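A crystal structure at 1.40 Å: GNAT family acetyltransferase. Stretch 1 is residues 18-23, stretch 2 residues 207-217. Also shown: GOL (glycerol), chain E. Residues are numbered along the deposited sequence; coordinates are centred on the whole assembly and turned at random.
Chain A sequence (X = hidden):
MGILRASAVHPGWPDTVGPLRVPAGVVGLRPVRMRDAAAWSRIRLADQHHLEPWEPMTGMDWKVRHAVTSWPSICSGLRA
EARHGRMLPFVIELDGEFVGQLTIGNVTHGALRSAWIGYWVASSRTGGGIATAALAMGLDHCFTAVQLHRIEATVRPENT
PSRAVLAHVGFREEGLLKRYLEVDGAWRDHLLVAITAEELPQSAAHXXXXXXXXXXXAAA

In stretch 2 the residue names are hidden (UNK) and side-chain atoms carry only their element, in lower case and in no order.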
# COMPACT_ATOMS: atom_id res chain seq x y z
N GLY A 18 -8.66 3.06 1.20
CA GLY A 18 -7.87 3.38 2.38
C GLY A 18 -6.62 4.14 1.98
O GLY A 18 -6.59 4.75 0.91
N PRO A 19 -5.58 4.11 2.81
CA PRO A 19 -5.48 3.34 4.05
C PRO A 19 -6.24 3.94 5.24
O PRO A 19 -6.56 5.13 5.27
CB PRO A 19 -3.98 3.34 4.34
CG PRO A 19 -3.50 4.63 3.75
CD PRO A 19 -4.32 4.82 2.51
N LEU A 20 -6.53 3.08 6.20
CA LEU A 20 -7.11 3.48 7.47
C LEU A 20 -6.13 3.12 8.56
O LEU A 20 -5.36 2.17 8.42
CB LEU A 20 -8.43 2.77 7.73
CG LEU A 20 -9.50 2.79 6.65
CD1 LEU A 20 -10.71 2.04 7.16
CD2 LEU A 20 -9.85 4.22 6.28
N ARG A 21 -6.17 3.85 9.67
CA ARG A 21 -5.54 3.33 10.87
C ARG A 21 -6.65 2.93 11.82
O ARG A 21 -7.51 3.76 12.17
CB ARG A 21 -4.58 4.34 11.52
CG ARG A 21 -3.92 3.75 12.75
CD ARG A 21 -2.76 4.59 13.28
NE ARG A 21 -1.46 4.32 12.65
CZ ARG A 21 -0.74 3.22 12.82
NH1 ARG A 21 -1.19 2.22 13.57
NH2 ARG A 21 0.44 3.10 12.23
N VAL A 22 -6.64 1.66 12.21
CA VAL A 22 -7.63 1.06 13.10
C VAL A 22 -6.86 0.34 14.21
O VAL A 22 -5.64 0.30 14.15
CB VAL A 22 -8.57 0.10 12.32
CG1 VAL A 22 -9.43 0.88 11.33
CG2 VAL A 22 -7.77 -0.99 11.63
N PRO A 23 -7.55 -0.19 15.24
CA PRO A 23 -6.80 -0.82 16.33
C PRO A 23 -5.76 -1.86 15.89
O PRO A 23 -4.69 -1.93 16.49
CB PRO A 23 -7.90 -1.47 17.16
CG PRO A 23 -9.03 -0.51 17.03
CD PRO A 23 -8.97 -0.01 15.60
N UNK A 207 -19.02 5.17 9.96
CA UNK A 207 -18.31 5.70 11.12
C UNK A 207 -16.92 5.08 11.22
O UNK A 207 -15.96 5.77 11.56
c UNK A 207 -20.38 6.30 12.48
c UNK A 207 -21.03 6.28 13.86
n UNK A 207 -21.48 4.95 14.26
n UNK A 207 -22.97 3.20 14.33
c UNK A 207 -19.11 5.46 12.41
n UNK A 207 -23.48 5.09 13.12
c UNK A 207 -22.65 4.42 13.91
N UNK A 208 -16.81 3.80 10.88
CA UNK A 208 -15.52 3.12 10.97
C UNK A 208 -14.52 3.72 9.98
O UNK A 208 -13.38 4.02 10.34
c UNK A 208 -15.71 1.61 10.71
c UNK A 208 -14.57 0.63 11.00
c UNK A 208 -15.10 -0.80 11.00
c UNK A 208 -13.39 0.75 10.02
N UNK A 209 -14.96 3.90 8.74
CA UNK A 209 -14.09 4.45 7.72
C UNK A 209 -13.70 5.89 8.04
O UNK A 209 -12.53 6.27 7.92
c UNK A 209 -14.80 2.92 5.85
c UNK A 209 -14.02 5.24 5.33
c UNK A 209 -14.76 4.37 6.33
N UNK A 210 -14.66 6.70 8.49
CA UNK A 210 -14.38 8.10 8.80
C UNK A 210 -13.36 8.20 9.94
O UNK A 210 -12.41 8.98 9.86
c UNK A 210 -15.66 8.84 9.16
N UNK A 211 -13.56 7.41 10.99
CA UNK A 211 -12.64 7.39 12.11
C UNK A 211 -11.27 6.87 11.68
O UNK A 211 -10.23 7.37 12.11
c UNK A 211 -13.19 6.55 13.25
N UNK A 212 -11.27 5.86 10.81
CA UNK A 212 -10.03 5.26 10.36
C UNK A 212 -9.22 6.21 9.50
O UNK A 212 -7.98 6.23 9.58
N UNK A 213 -9.90 7.00 8.68
CA UNK A 213 -9.23 8.01 7.87
C UNK A 213 -8.66 9.12 8.74
O UNK A 213 -7.52 9.55 8.54
n UNK A 213 -12.99 6.60 1.82
c UNK A 213 -12.91 7.42 2.86
c UNK A 213 -11.65 8.22 4.83
n UNK A 213 -13.89 8.28 3.11
n UNK A 213 -11.84 7.37 3.66
c UNK A 213 -10.19 8.61 6.85
c UNK A 213 -10.55 7.67 5.71
N UNK A 214 -9.46 9.58 9.70
CA UNK A 214 -9.01 10.64 10.60
C UNK A 214 -7.80 10.19 11.41
O UNK A 214 -6.85 10.95 11.59
c UNK A 214 -10.15 11.05 11.54
N UNK A 215 -7.82 8.95 11.88
CA UNK A 215 -6.71 8.43 12.66
C UNK A 215 -5.45 8.30 11.81
O UNK A 215 -4.34 8.63 12.26
c UNK A 215 -7.06 7.08 13.28
o UNK A 215 -6.80 8.23 15.82
c UNK A 215 -6.04 6.56 14.28
c UNK A 215 -5.89 7.44 15.51
o UNK A 215 -4.84 7.32 16.19
N UNK A 216 -5.61 7.83 10.58
CA UNK A 216 -4.47 7.70 9.67
C UNK A 216 -3.82 9.06 9.43
O UNK A 216 -2.59 9.17 9.39
c UNK A 216 -1.08 8.53 4.81
c UNK A 216 -3.02 8.85 6.23
c UNK A 216 -3.12 5.44 7.45
c UNK A 216 -2.09 9.35 5.33
c UNK A 216 -3.71 6.68 7.49
n UNK A 216 -2.04 5.45 6.60
c UNK A 216 -4.90 7.09 8.32
c UNK A 216 -2.94 7.51 6.61
c UNK A 216 -1.91 6.71 6.07
c UNK A 216 -0.97 7.21 5.17
N UNK A 217 -4.64 10.10 9.28
CA UNK A 217 -4.15 11.42 8.89
C UNK A 217 -3.49 12.20 10.03
O UNK A 217 -2.91 13.26 9.79
c UNK A 217 -5.29 12.25 8.31
s UNK A 217 -5.81 11.69 6.68
C1 GOL E . 0.67 5.63 9.28
O1 GOL E . 1.86 6.40 9.35
C2 GOL E . -0.45 6.62 9.44
O2 GOL E . -0.66 6.63 10.84
C3 GOL E . 0.11 7.94 8.85
O3 GOL E . 0.22 8.99 9.79

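Position 207 carries three carbons, a nitrogen, then a carbon bearing two more nitrogens, all out of reach of stretch 1. That is a guanidinium, so the residue is Arg207; it lies on the exposed side of the helix, and its NH1 is hydrogen-bonded elsewhere in the structure. Position 208 has four carbons forked at the second, with one end against Leu20 and Val22: this is Leu208. Its CD2 lies 4.1 Å from Leu20 CD1 and 4.2 Å from Val22 CG1, an apolar end among apolar neighbours.

At position 209 one carbon bears two others, one of them near the end of Leu20: Val209. Its CB points away from the strand, yet its CG2 comes within 4.4 Å of Leu20 CD1, and this short branched side chain suits a buried site. Positions 210 and 211 each show a single carbon and touch nothing on stretch 1; they are Ala210 and Ala211, small residues on an exposed surface.

Position 212 has no side-chain atoms, and its backbone meets Leu20 and Arg21; it is Gly212. Here helix and strand come close, with Gly212 CA 4.5 Å from Leu20 CA. An ideal CB would point toward the strand and stand 2.9 Å from Leu20 CB, a clash, so the bare backbone suits the site.

Position 213 repeats the guanidinium pattern, its stem against Leu20: Arg213. Its CB points away, but CG packs 3.6 Å from Leu20 CD2, while NH2 is hydrogen-bonded elsewhere in the structure. Position 214, one exposed carbon facing away, is Ala214; the strand demands nothing larger. At position 215 three carbons, lying against Arg21, end in two oxygens: Glu215. Its CB lies 3.5 Å from Arg21 O and its CG 3.8 Å from Arg21 CB. The contact uses its methylenes, leaving the carboxylate at an exposed site.

Position 216 holds one carbon and fused five- and six-membered rings with eight carbons and one nitrogen, an indole with Pro19 over one face: Trp216. Pro19 CG makes a CH-pi contact, 3.6 Å from the centroid of the five-membered ring; glycerol C2 covers the opposite face. Position 217, a carbon then a sulfur, beyond the strand's reach, is Cys217, unconstrained by this contact.

The helix crosses the strand almost at right angles, their axes 5.5 Å apart. Arg21 N donates a hydrogen bond to Gly212 O at 3.0 Å. Gly212 O also accepts the helical bond from Trp216 N at 3.0 Å, so it serves both elements. In return, Gly212 CA approaches Arg21 O at 3.4 Å in a CA-H...O contact. Leucine and valine packing flanks this junction, as does the proline–indole contact. Glycerol links the stretches further: Arg21 NE donates to glycerol O2 at 3.0 Å, and glycerol O3 donates to Trp216 O at 2.8 Å.

Stretch 2 (207-217) RLVAAGRAEWC
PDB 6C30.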